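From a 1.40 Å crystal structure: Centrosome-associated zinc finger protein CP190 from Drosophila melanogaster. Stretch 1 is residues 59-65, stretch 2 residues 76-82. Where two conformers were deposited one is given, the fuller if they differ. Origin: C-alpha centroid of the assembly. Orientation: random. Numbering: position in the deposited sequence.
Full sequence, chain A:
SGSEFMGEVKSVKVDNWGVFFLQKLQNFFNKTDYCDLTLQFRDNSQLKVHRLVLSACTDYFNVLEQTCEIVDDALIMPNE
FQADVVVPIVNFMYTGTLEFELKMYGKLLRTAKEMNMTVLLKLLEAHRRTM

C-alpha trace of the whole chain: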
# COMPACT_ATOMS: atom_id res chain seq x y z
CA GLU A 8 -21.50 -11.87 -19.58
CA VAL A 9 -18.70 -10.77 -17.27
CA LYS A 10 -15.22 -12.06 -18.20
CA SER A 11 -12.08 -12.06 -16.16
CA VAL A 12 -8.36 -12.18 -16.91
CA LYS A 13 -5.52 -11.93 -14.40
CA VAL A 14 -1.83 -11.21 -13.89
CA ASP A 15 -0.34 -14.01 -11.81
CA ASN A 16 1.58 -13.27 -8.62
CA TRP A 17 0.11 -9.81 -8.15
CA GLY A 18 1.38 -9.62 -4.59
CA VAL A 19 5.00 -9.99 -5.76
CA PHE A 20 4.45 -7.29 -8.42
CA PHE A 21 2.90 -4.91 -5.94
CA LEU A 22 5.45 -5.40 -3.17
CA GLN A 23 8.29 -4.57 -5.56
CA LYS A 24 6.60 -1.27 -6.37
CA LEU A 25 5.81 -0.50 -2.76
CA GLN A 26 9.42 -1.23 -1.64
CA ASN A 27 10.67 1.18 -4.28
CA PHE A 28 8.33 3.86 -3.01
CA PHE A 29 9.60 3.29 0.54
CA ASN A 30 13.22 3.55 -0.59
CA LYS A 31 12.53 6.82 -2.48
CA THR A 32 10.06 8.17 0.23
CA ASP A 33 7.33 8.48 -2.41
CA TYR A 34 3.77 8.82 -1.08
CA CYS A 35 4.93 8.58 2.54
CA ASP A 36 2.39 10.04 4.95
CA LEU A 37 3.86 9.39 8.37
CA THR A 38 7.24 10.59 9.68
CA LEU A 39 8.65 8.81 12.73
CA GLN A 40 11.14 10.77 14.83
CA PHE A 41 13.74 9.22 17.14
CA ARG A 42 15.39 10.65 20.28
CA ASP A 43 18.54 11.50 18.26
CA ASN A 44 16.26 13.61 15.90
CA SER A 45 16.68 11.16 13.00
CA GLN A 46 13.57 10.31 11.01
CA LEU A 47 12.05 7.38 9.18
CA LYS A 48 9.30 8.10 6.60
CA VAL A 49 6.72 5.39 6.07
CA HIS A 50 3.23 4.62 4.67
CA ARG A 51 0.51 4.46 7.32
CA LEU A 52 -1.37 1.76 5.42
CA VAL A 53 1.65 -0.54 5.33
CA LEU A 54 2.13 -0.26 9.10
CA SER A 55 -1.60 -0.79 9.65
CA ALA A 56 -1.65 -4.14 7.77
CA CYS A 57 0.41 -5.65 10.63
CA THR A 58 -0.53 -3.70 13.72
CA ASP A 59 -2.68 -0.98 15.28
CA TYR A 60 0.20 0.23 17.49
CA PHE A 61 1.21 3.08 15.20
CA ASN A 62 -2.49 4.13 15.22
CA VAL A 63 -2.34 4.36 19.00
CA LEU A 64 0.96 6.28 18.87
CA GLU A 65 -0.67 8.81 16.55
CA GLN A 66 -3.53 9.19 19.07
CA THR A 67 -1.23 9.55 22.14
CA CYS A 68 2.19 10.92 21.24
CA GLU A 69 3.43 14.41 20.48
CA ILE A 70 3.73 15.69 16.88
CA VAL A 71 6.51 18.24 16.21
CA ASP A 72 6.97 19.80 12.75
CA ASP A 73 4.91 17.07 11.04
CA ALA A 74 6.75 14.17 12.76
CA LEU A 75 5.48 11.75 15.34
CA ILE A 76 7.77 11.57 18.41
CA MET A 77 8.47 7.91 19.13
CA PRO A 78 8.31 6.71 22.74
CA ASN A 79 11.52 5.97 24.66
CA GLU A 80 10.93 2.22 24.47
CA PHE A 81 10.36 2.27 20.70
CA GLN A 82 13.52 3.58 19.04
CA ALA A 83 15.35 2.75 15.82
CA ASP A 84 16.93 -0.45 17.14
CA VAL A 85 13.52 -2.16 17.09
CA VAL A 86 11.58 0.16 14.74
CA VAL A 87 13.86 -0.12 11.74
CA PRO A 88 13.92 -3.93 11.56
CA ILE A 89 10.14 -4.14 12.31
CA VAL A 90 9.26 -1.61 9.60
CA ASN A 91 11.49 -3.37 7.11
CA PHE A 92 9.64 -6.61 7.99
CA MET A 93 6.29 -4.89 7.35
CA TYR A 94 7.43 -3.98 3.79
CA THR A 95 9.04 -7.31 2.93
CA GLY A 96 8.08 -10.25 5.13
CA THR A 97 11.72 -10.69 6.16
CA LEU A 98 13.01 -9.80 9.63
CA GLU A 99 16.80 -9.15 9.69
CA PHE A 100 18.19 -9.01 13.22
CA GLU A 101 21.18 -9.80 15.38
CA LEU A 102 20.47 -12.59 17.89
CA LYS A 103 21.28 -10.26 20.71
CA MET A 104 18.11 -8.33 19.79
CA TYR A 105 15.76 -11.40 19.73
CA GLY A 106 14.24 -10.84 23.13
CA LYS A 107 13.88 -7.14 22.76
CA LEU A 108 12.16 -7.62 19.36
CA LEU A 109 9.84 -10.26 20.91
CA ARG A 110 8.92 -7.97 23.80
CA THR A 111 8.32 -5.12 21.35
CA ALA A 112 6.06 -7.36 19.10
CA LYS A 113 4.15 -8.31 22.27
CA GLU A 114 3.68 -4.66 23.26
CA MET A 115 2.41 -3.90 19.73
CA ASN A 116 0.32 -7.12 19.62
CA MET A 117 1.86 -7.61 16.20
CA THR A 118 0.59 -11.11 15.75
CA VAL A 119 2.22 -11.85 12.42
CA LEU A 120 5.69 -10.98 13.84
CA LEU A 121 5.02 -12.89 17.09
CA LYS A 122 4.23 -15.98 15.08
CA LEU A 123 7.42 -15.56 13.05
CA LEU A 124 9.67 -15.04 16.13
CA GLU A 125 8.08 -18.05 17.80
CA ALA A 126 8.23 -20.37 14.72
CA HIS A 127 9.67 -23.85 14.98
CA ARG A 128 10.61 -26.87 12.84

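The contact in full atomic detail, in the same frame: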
# COMPACT_ATOMS: atom_id res chain seq x y z
N ASP A 59 -2.03 -2.27 14.98
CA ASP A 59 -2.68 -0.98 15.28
C ASP A 59 -1.83 -0.09 16.22
O ASP A 59 -2.25 1.01 16.60
CB ASP A 59 -4.07 -1.17 15.87
CG ASP A 59 -5.06 -1.65 14.84
OD1 ASP A 59 -5.14 -0.95 13.81
OD2 ASP A 59 -5.66 -2.72 15.07
N TYR A 60 -0.62 -0.51 16.52
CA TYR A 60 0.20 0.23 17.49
C TYR A 60 0.56 1.62 17.00
O TYR A 60 0.57 2.58 17.76
CB TYR A 60 1.42 -0.56 17.80
CG TYR A 60 2.28 0.01 18.91
CD1 TYR A 60 1.94 -0.12 20.25
CD2 TYR A 60 3.49 0.62 18.59
CE1 TYR A 60 2.79 0.36 21.27
CE2 TYR A 60 4.36 1.06 19.57
CZ TYR A 60 4.03 0.94 20.89
OH TYR A 60 4.91 1.43 21.83
N PHE A 61 0.92 1.75 15.71
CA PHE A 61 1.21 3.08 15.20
C PHE A 61 -0.04 3.98 15.22
O PHE A 61 0.09 5.17 15.46
CB PHE A 61 1.86 3.03 13.82
CG PHE A 61 3.27 2.52 13.84
CD1 PHE A 61 4.30 3.40 14.01
CD2 PHE A 61 3.58 1.17 13.67
CE1 PHE A 61 5.59 2.95 14.00
CE2 PHE A 61 4.89 0.72 13.69
CZ PHE A 61 5.86 1.64 13.83
N ASN A 62 -1.25 3.39 15.05
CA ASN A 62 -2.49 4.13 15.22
C ASN A 62 -2.60 4.71 16.64
O ASN A 62 -2.92 5.87 16.83
CB ASN A 62 -3.74 3.31 14.85
CG ASN A 62 -3.81 2.97 13.37
OD1 ASN A 62 -3.47 3.78 12.52
ND2 ASN A 62 -4.32 1.78 13.07
N VAL A 63 -2.28 3.88 17.62
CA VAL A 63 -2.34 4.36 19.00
C VAL A 63 -1.29 5.41 19.30
O VAL A 63 -1.58 6.37 20.00
CB VAL A 63 -2.42 3.20 20.04
CG1 VAL A 63 -1.65 3.44 21.32
CG2 VAL A 63 -3.89 2.97 20.39
N LEU A 64 -0.09 5.23 18.72
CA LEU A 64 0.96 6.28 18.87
C LEU A 64 0.49 7.62 18.29
O LEU A 64 0.68 8.65 18.89
CB LEU A 64 2.26 5.82 18.20
CG LEU A 64 2.98 4.62 18.77
CD1 LEU A 64 4.34 4.45 18.09
CD2 LEU A 64 3.10 4.67 20.28
N GLU A 65 -0.18 7.59 17.13
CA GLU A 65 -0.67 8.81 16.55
C GLU A 65 -1.76 9.48 17.39
O GLU A 65 -1.90 10.69 17.34
CB GLU A 65 -1.19 8.55 15.15
CG GLU A 65 -0.10 8.38 14.14
CD GLU A 65 -0.62 8.53 12.74
OE1 GLU A 65 -0.50 9.66 12.20
OE2 GLU A 65 -1.14 7.54 12.21
N ILE A 76 6.66 11.81 17.48
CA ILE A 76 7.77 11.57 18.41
C ILE A 76 7.62 10.17 19.02
O ILE A 76 6.67 9.87 19.77
CB ILE A 76 7.80 12.60 19.53
CG1 ILE A 76 7.94 14.01 18.94
CG2 ILE A 76 8.89 12.28 20.52
CD1 ILE A 76 9.12 14.20 18.01
N MET A 77 8.54 9.29 18.66
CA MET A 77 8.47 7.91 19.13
C MET A 77 8.73 7.82 20.63
O MET A 77 9.56 8.55 21.16
CB MET A 77 9.52 7.06 18.41
CG MET A 77 9.20 6.86 16.93
SD MET A 77 7.65 6.03 16.56
CE MET A 77 6.48 7.36 16.42
N PRO A 78 8.03 6.93 21.33
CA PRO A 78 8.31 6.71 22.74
C PRO A 78 9.72 6.19 23.03
O PRO A 78 10.38 5.62 22.16
CB PRO A 78 7.25 5.71 23.18
CG PRO A 78 6.43 5.40 22.00
CD PRO A 78 6.95 6.08 20.82
N ASN A 79 10.17 6.38 24.26
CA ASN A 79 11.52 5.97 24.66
C ASN A 79 11.80 4.50 24.47
O ASN A 79 12.92 4.13 24.11
CB ASN A 79 11.77 6.35 26.11
CG ASN A 79 11.83 7.84 26.30
OD1 ASN A 79 12.12 8.60 25.38
ND2 ASN A 79 11.58 8.27 27.52
N GLU A 80 10.76 3.67 24.62
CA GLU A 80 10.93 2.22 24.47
C GLU A 80 10.83 1.74 23.04
O GLU A 80 10.93 0.53 22.82
CB GLU A 80 9.92 1.41 25.31
CG GLU A 80 8.44 1.39 24.83
CD GLU A 80 7.63 2.54 25.38
OE1 GLU A 80 8.24 3.60 25.70
OE2 GLU A 80 6.40 2.37 25.45
N PHE A 81 10.66 2.65 22.07
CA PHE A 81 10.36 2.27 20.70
C PHE A 81 11.21 3.11 19.76
O PHE A 81 10.75 4.01 19.08
CB PHE A 81 8.85 2.46 20.46
CG PHE A 81 8.29 1.79 19.25
CD1 PHE A 81 8.30 0.42 19.13
CD2 PHE A 81 7.66 2.53 18.25
CE1 PHE A 81 7.70 -0.22 18.05
CE2 PHE A 81 7.05 1.89 17.18
CZ PHE A 81 7.09 0.52 17.06
N GLN A 82 12.52 2.84 19.82
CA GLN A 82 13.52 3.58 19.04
C GLN A 82 14.03 2.78 17.88
O GLN A 82 13.52 1.68 17.55
CB GLN A 82 14.65 4.04 19.99
CG GLN A 82 14.11 4.99 21.03
CD GLN A 82 13.77 6.37 20.44
OE1 GLN A 82 14.63 7.01 19.79
NE2 GLN A 82 12.57 6.87 20.72

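The centre of this contact is F81, whose ring meets three side chains from one helix. Y60, F61 and L64 lie one and three or four positions apart, a spacing that brings them to the same side of the helix. The edge of Y60 points at the face of F81, with ring centroids 4.9 Å apart, planes at 71° and Y60 CE2 3.7 Å from F81 CE2; this arrangement sets the slightly positive ring hydrogens against the π cloud. F61 approaches the edge of F81, F61 CZ lying 3.6 Å from F81 CE2, but with planes at 57° the pair is oblique. L64 completes the group, its CD1 3.8 Å from F81 CD2. L64 CD1 also lies 4.0 Å from M77 SD, while L64 CD2 reaches P78 CG at 3.8 Å, the compact proline ring offering carbon to pack on. The flexible, unbranched side chain of M77 brings its sulfur close to the helix although its CA-to-CB bond points sideways.

P78 opens a type I turn closed by the bond from F81 N to P78 O (3.0 Å). At the polar edge, Y60 OH lies 4.0 Å from E80 OE2, too far for a hydrogen bond; E80 is exposed, as suits its charge. No hydrogen bond joins the stretches, and their close contacts are mainly apolar.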